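Local atomic coordinates of Tol-Pal system protein TolB (Acinetobacter baumannii, PDB entry 7MX5), a protein that probably acts as the periplasmic component of the Tol-Pal system, which is thought to support outer-membrane invagination during cell division and to maintain outer-membrane integrity. Residues A[238-243]-A[259-264]; A[253-258]-A[272-277]. All blocks are in the same frame, centred on the assembly; numbering follows the deposited sequence.

Contact 1. Residues A[238-243]-A[259-264]; sequences PEIYQM and IDTEAR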
loop_
_atom_site.group_PDB
_atom_site.type_symbol
_atom_site.label_atom_id
_atom_site.label_comp_id
_atom_site.label_asym_id
_atom_site.label_seq_id
_atom_site.Cartn_x
_atom_site.Cartn_y
_atom_site.Cartn_z
ATOM N N PRO A 238 2.755 -22.295 16.147
ATOM C CA PRO A 238 2.870 -21.951 14.724
ATOM C C PRO A 238 4.297 -22.102 14.224
ATOM O O PRO A 238 5.259 -21.911 14.969
ATOM C CB PRO A 238 2.414 -20.488 14.675
ATOM C CG PRO A 238 1.608 -20.297 15.929
ATOM C CD PRO A 238 2.292 -21.151 16.948
ATOM N N GLU A 239 4.422 -22.456 12.945
ATOM C CA GLU A 239 5.712 -22.644 12.296
ATOM C C GLU A 239 5.635 -22.115 10.870
ATOM O O GLU A 239 4.560 -22.054 10.269
ATOM C CB GLU A 239 6.136 -24.120 12.284
ATOM C CG GLU A 239 7.171 -24.495 13.332
ATOM C CD GLU A 239 6.986 -25.903 13.858
ATOM O OE1 GLU A 239 6.183 -26.656 13.271
ATOM O OE2 GLU A 239 7.645 -26.259 14.856
ATOM N N ILE A 240 6.792 -21.741 10.329
ATOM C CA ILE A 240 6.880 -21.211 8.972
ATOM C C ILE A 240 7.161 -22.354 8.006
ATOM O O ILE A 240 8.056 -23.174 8.240
ATOM C CB ILE A 240 7.965 -20.125 8.869
ATOM C CG1 ILE A 240 7.527 -18.856 9.601
ATOM C CG2 ILE A 240 8.278 -19.813 7.412
ATOM C CD1 ILE A 240 8.450 -18.460 10.727
ATOM N N TYR A 241 6.395 -22.404 6.920
ATOM C CA TYR A 241 6.565 -23.391 5.865
ATOM C C TYR A 241 6.764 -22.678 4.536
ATOM O O TYR A 241 6.220 -21.594 4.309
ATOM C CB TYR A 241 5.345 -24.314 5.774
ATOM C CG TYR A 241 5.146 -25.213 6.971
ATOM C CD1 TYR A 241 4.463 -24.763 8.093
ATOM C CD2 TYR A 241 5.655 -26.503 6.987
ATOM C CE1 TYR A 241 4.284 -25.580 9.193
ATOM C CE2 TYR A 241 5.471 -27.328 8.080
ATOM C CZ TYR A 241 4.793 -26.860 9.182
ATOM O OH TYR A 241 4.619 -27.681 10.273
ATOM N N GLN A 242 7.549 -23.292 3.655
ATOM C CA GLN A 242 7.699 -22.818 2.286
ATOM C C GLN A 242 7.077 -23.829 1.336
ATOM O O GLN A 242 7.387 -25.024 1.402
ATOM C CB GLN A 242 9.166 -22.592 1.915
ATOM C CG GLN A 242 9.324 -21.860 0.586
ATOM C CD GLN A 242 10.767 -21.648 0.182
ATOM O OE1 GLN A 242 11.686 -22.172 0.811
ATOM N NE2 GLN A 242 10.976 -20.870 -0.875
ATOM N N MET A 243 6.206 -23.350 0.458
ATOM C CA MET A 243 5.578 -24.187 -0.549
ATOM C C MET A 243 6.220 -23.955 -1.907
ATOM O O MET A 243 6.615 -22.836 -2.237
ATOM C CB MET A 243 4.079 -23.910 -0.647
ATOM C CG MET A 243 3.290 -25.112 -1.113
ATOM S SD MET A 243 1.621 -24.710 -1.632
ATOM C CE MET A 243 0.712 -25.979 -0.759
ATOM N N ILE A 259 4.562 -18.121 19.906
ATOM C CA ILE A 259 3.724 -17.009 19.481
ATOM C C ILE A 259 3.391 -17.202 18.008
ATOM O O ILE A 259 4.009 -18.003 17.306
ATOM C CB ILE A 259 4.391 -15.635 19.707
ATOM C CG1 ILE A 259 5.726 -15.557 18.964
ATOM C CG2 ILE A 259 4.575 -15.363 21.195
ATOM C CD1 ILE A 259 6.201 -14.141 18.712
ATOM N N ASP A 260 2.392 -16.456 17.544
ATOM C CA ASP A 260 2.016 -16.497 16.139
ATOM C C ASP A 260 2.988 -15.665 15.314
ATOM O O ASP A 260 3.356 -14.550 15.697
ATOM C CB ASP A 260 0.587 -15.990 15.947
ATOM C CG ASP A 260 -0.222 -16.874 15.017
ATOM O OD1 ASP A 260 0.189 -17.045 13.850
ATOM O OD2 ASP A 260 -1.267 -17.401 15.454
ATOM N N THR A 261 3.404 -16.213 14.176
ATOM C CA THR A 261 4.429 -15.602 13.348
ATOM C C THR A 261 3.951 -15.497 11.906
ATOM O O THR A 261 2.987 -16.149 11.496
ATOM C CB THR A 261 5.741 -16.397 13.402
ATOM O OG1 THR A 261 6.758 -15.698 12.673
ATOM C CG2 THR A 261 5.548 -17.781 12.805
ATOM N N GLU A 262 4.641 -14.651 11.142
ATOM C CA GLU A 262 4.374 -14.452 9.725
ATOM C C GLU A 262 5.698 -14.261 9.001
ATOM O O GLU A 262 6.577 -13.543 9.485
ATOM C CB GLU A 262 3.464 -13.237 9.475
ATOM C CG GLU A 262 2.241 -13.153 10.377
ATOM C CD GLU A 262 2.515 -12.391 11.660
ATOM O OE1 GLU A 262 3.648 -11.889 11.825
ATOM O OE2 GLU A 262 1.600 -12.301 12.504
ATOM N N ALA A 263 5.835 -14.901 7.843
ATOM C CA ALA A 263 7.052 -14.838 7.047
ATOM C C ALA A 263 6.825 -13.981 5.809
ATOM O O ALA A 263 5.783 -14.084 5.154
ATOM C CB ALA A 263 7.513 -16.239 6.636
ATOM N N ARG A 264 7.804 -13.135 5.492
ATOM C CA ARG A 264 7.729 -12.229 4.350
ATOM C C ARG A 264 9.044 -12.283 3.589
ATOM O O ARG A 264 10.109 -12.048 4.170
ATOM C CB ARG A 264 7.429 -10.796 4.800
ATOM C CG ARG A 264 6.168 -10.654 5.638
ATOM C CD ARG A 264 5.025 -10.088 4.813
ATOM N NE ARG A 264 3.760 -10.120 5.538
ATOM C CZ ARG A 264 2.848 -9.159 5.496
ATOM N NH1 ARG A 264 3.031 -8.063 4.779
ATOM N NH2 ARG A 264 1.723 -9.301 6.192
#

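Contact 2. Residues A[253-258]-A[272-277]; sequences MTNDSG and FIFTSD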
loop_
_atom_site.group_PDB
_atom_site.type_symbol
_atom_site.label_atom_id
_atom_site.label_comp_id
_atom_site.label_asym_id
_atom_site.label_seq_id
_atom_site.Cartn_x
_atom_site.Cartn_y
_atom_site.Cartn_z
ATOM N N MET A 253 10.561 -24.772 7.975
ATOM C CA MET A 253 11.790 -23.992 8.056
ATOM C C MET A 253 12.172 -23.583 9.477
ATOM O O MET A 253 13.253 -23.956 9.944
ATOM C CB MET A 253 11.690 -22.751 7.164
ATOM C CG MET A 253 10.847 -22.947 5.915
ATOM S SD MET A 253 11.858 -23.461 4.512
ATOM C CE MET A 253 12.398 -21.871 3.902
ATOM N N THR A 254 11.354 -22.781 10.149
ATOM C CA THR A 254 11.838 -22.273 11.429
ATOM C C THR A 254 11.107 -22.341 12.767
ATOM O O THR A 254 11.184 -23.336 13.490
ATOM C CB THR A 254 12.300 -20.789 11.308
ATOM O OG1 THR A 254 12.498 -20.418 9.935
ATOM C CG2 THR A 254 13.594 -20.569 12.078
ATOM N N ASN A 255 10.400 -21.262 13.078
ATOM C CA ASN A 255 9.854 -21.072 14.415
ATOM C C ASN A 255 8.824 -21.824 15.239
ATOM O O ASN A 255 7.631 -21.713 15.032
ATOM C CB ASN A 255 9.680 -19.604 14.681
ATOM C CG ASN A 255 10.719 -19.104 15.604
ATOM O OD1 ASN A 255 10.428 -18.470 16.595
ATOM N ND2 ASN A 255 11.942 -19.452 15.321
ATOM N N ASP A 256 9.321 -22.567 16.222
ATOM C CA ASP A 256 8.411 -23.177 17.177
ATOM C C ASP A 256 8.569 -22.440 18.506
ATOM O O ASP A 256 9.053 -22.991 19.496
ATOM C CB ASP A 256 8.745 -24.676 17.306
ATOM C CG ASP A 256 7.696 -25.461 18.069
ATOM O OD1 ASP A 256 7.030 -24.890 18.956
ATOM O OD2 ASP A 256 7.549 -26.669 17.785
ATOM N N SER A 257 8.166 -21.166 18.521
ATOM C CA SER A 257 8.553 -20.253 19.591
ATOM C C SER A 257 7.419 -19.852 20.527
ATOM O O SER A 257 7.657 -19.070 21.454
ATOM C CB SER A 257 9.184 -18.987 19.001
ATOM O OG SER A 257 8.267 -18.294 18.172
ATOM N N GLY A 258 6.203 -20.346 20.317
ATOM C CA GLY A 258 5.123 -20.094 21.249
ATOM C C GLY A 258 4.287 -18.861 20.981
ATOM O O GLY A 258 3.381 -18.566 21.772
ATOM N N PHE A 272 14.006 -14.391 3.874
ATOM C CA PHE A 272 12.727 -13.881 4.341
ATOM C C PHE A 272 12.860 -13.502 5.809
ATOM O O PHE A 272 13.731 -14.001 6.525
ATOM C CB PHE A 272 11.585 -14.895 4.136
ATOM C CG PHE A 272 11.662 -16.110 5.026
ATOM C CD1 PHE A 272 11.105 -16.100 6.297
ATOM C CD2 PHE A 272 12.256 -17.276 4.576
ATOM C CE1 PHE A 272 11.166 -17.217 7.108
ATOM C CE2 PHE A 272 12.315 -18.398 5.381
ATOM C CZ PHE A 272 11.771 -18.368 6.648
ATOM N N ILE A 273 11.986 -12.604 6.251
ATOM C CA ILE A 273 11.963 -12.158 7.635
ATOM C C ILE A 273 10.727 -12.730 8.315
ATOM O O ILE A 273 9.746 -13.111 7.669
ATOM C CB ILE A 273 11.999 -10.620 7.753
ATOM C CG1 ILE A 273 10.683 -10.014 7.266
ATOM C CG2 ILE A 273 13.175 -10.052 6.973
ATOM C CD1 ILE A 273 10.511 -8.559 7.641
ATOM N N PHE A 274 10.783 -12.788 9.644
ATOM C CA PHE A 274 9.706 -13.389 10.418
ATOM C C PHE A 274 9.829 -12.955 11.871
ATOM O O PHE A 274 10.891 -12.521 12.323
ATOM C CB PHE A 274 9.722 -14.920 10.310
ATOM C CG PHE A 274 10.957 -15.556 10.883
ATOM C CD1 PHE A 274 12.167 -15.494 10.208
ATOM C CD2 PHE A 274 10.909 -16.212 12.101
ATOM C CE1 PHE A 274 13.302 -16.076 10.735
ATOM C CE2 PHE A 274 12.042 -16.793 12.634
ATOM C CZ PHE A 274 13.240 -16.725 11.949
ATOM N N THR A 275 8.719 -13.083 12.593
ATOM C CA THR A 275 8.667 -12.774 14.015
ATOM C C THR A 275 8.960 -14.029 14.826
ATOM O O THR A 275 8.566 -15.135 14.443
ATOM C CB THR A 275 7.295 -12.208 14.390
ATOM O OG1 THR A 275 7.054 -11.008 13.645
ATOM C CG2 THR A 275 7.220 -11.901 15.879
ATOM N N SER A 276 9.656 -13.854 15.947
ATOM C CA SER A 276 10.110 -14.993 16.727
ATOM C C SER A 276 10.168 -14.632 18.203
ATOM O O SER A 276 10.561 -13.519 18.562
ATOM C CB SER A 276 11.487 -15.453 16.250
ATOM O OG SER A 276 11.952 -16.519 17.056
ATOM N N ASP A 277 9.783 -15.586 19.054
ATOM C CA ASP A 277 9.891 -15.450 20.501
ATOM C C ASP A 277 10.989 -16.337 21.079
ATOM O O ASP A 277 11.014 -16.581 22.290
ATOM C CB ASP A 277 8.551 -15.766 21.169
ATOM C CG ASP A 277 8.393 -15.089 22.520
ATOM O OD1 ASP A 277 8.318 -13.842 22.556
ATOM O OD2 ASP A 277 8.346 -15.801 23.545
#

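Contact 1. Residues A[238-243]-A[259-264]
Ile240 and Thr261 supply the closest apolar approach between residues 238-243 and 259-264. Their side chains cross at about a right angle, with CD1 of Ile240 lying 3.6 Å from CG2 of Thr261. The isoleucine's other branch serves Ala263, two residues further on: CG2, anti to the backbone N, reaches its CB at 3.7 Å, while CG1 lies near both Thr261 CG2 and Ala263 CB. One residue thus spans two inward-facing positions of 259-264.

Pro238 makes the second group of contacts, against backbone as much as side chain. Ring atom CG packs 3.6 Å from the carbonyl O of Ile259 and 3.8 Å from CA of Asp260. The carboxylate carbon CG of Asp260 comes to 4.0 Å of the same proline CG, at the exposed end of the contact.

Polar links run to the surroundings: Thr261 OG1 hydrogen-bonds to the carbonyl O of Thr275, and Thr261 O accepts from Thr231 OG1. The contact joins consecutive sheets of the beta-propeller. Strand 239-244 pairs with strands 227-232 and 249-252, whereas 259-264 includes the start of strand 263-265, an outer strand of the next sheet; Phe272 and Phe274 of strand 271-276 also pack on Ile240.

Contact 2. Residues A[253-258]-A[272-277]
Thr254 meets both phenylalanine rings of 272-277: its OG1 sits at the edge of the Phe272 ring, near the plane and 3.9 Å from CZ, and also lies above one face of the Phe274 ring, offset toward the rim. The threonine's other branch, CG2, comes obliquely to CZ of Phe274 at 3.9 Å. At the edge of that second ring is the amide of Asn255, its ND2 3.8 Å from CE2 and its plane turned 61° from the ring. Met253, bent at chi2 and chi3, brings its CE obliquely to within 3.8 Å of Phe272 CE2.

Beyond the rings the contact becomes polar. Ser276 OG, anti to its own backbone N (chi1 177°), donates to Asn255 OD1; the place of that oxygen is doubtful, so the apparent length of this bond carries little weight. Ser257 OG accepts a weak but nearly straight bond from Asp277 N, 3.2 Å long with an angle of 169° at the hydrogen. Alongside, CB of Asp277 packs 3.4 Å from the carbonyl O of Ser257. Ser276 OG has a further partner in the backbone N of Arg278.

The loop connects strand 249-252, last of one propeller sheet, to strand 263-265, first of the next, and lies over strand 271-276 of that second sheet. Tyr287 of strand 283-288 touches Met253, Thr254 and Phe272, while the ring of Phe289 also meets that of Phe272.

Overall arrangement
Contacts 1 and 2 have centres about 6 Å apart and alternate along the chain: 238-243, 253-258, 259-264, then 272-277. Together they span the junction between two successive four-stranded antiparallel sheets of the beta-propeller, one holding strand 239-244 and the other strands 263-265 and 271-276. The loop of contact 2 runs directly into the second segment of contact 1. Strands 263-265 and 271-276 are neighbours in one sheet, joined by a probable hydrogen bond between Arg264 O and Ile273 N. Gln242 OE1 also packs on Met253 CE. The passage from one sheet to the next is therefore packed against both sheets it connects; both contacts lie more than 20 Å from the chain's centre, on the same side.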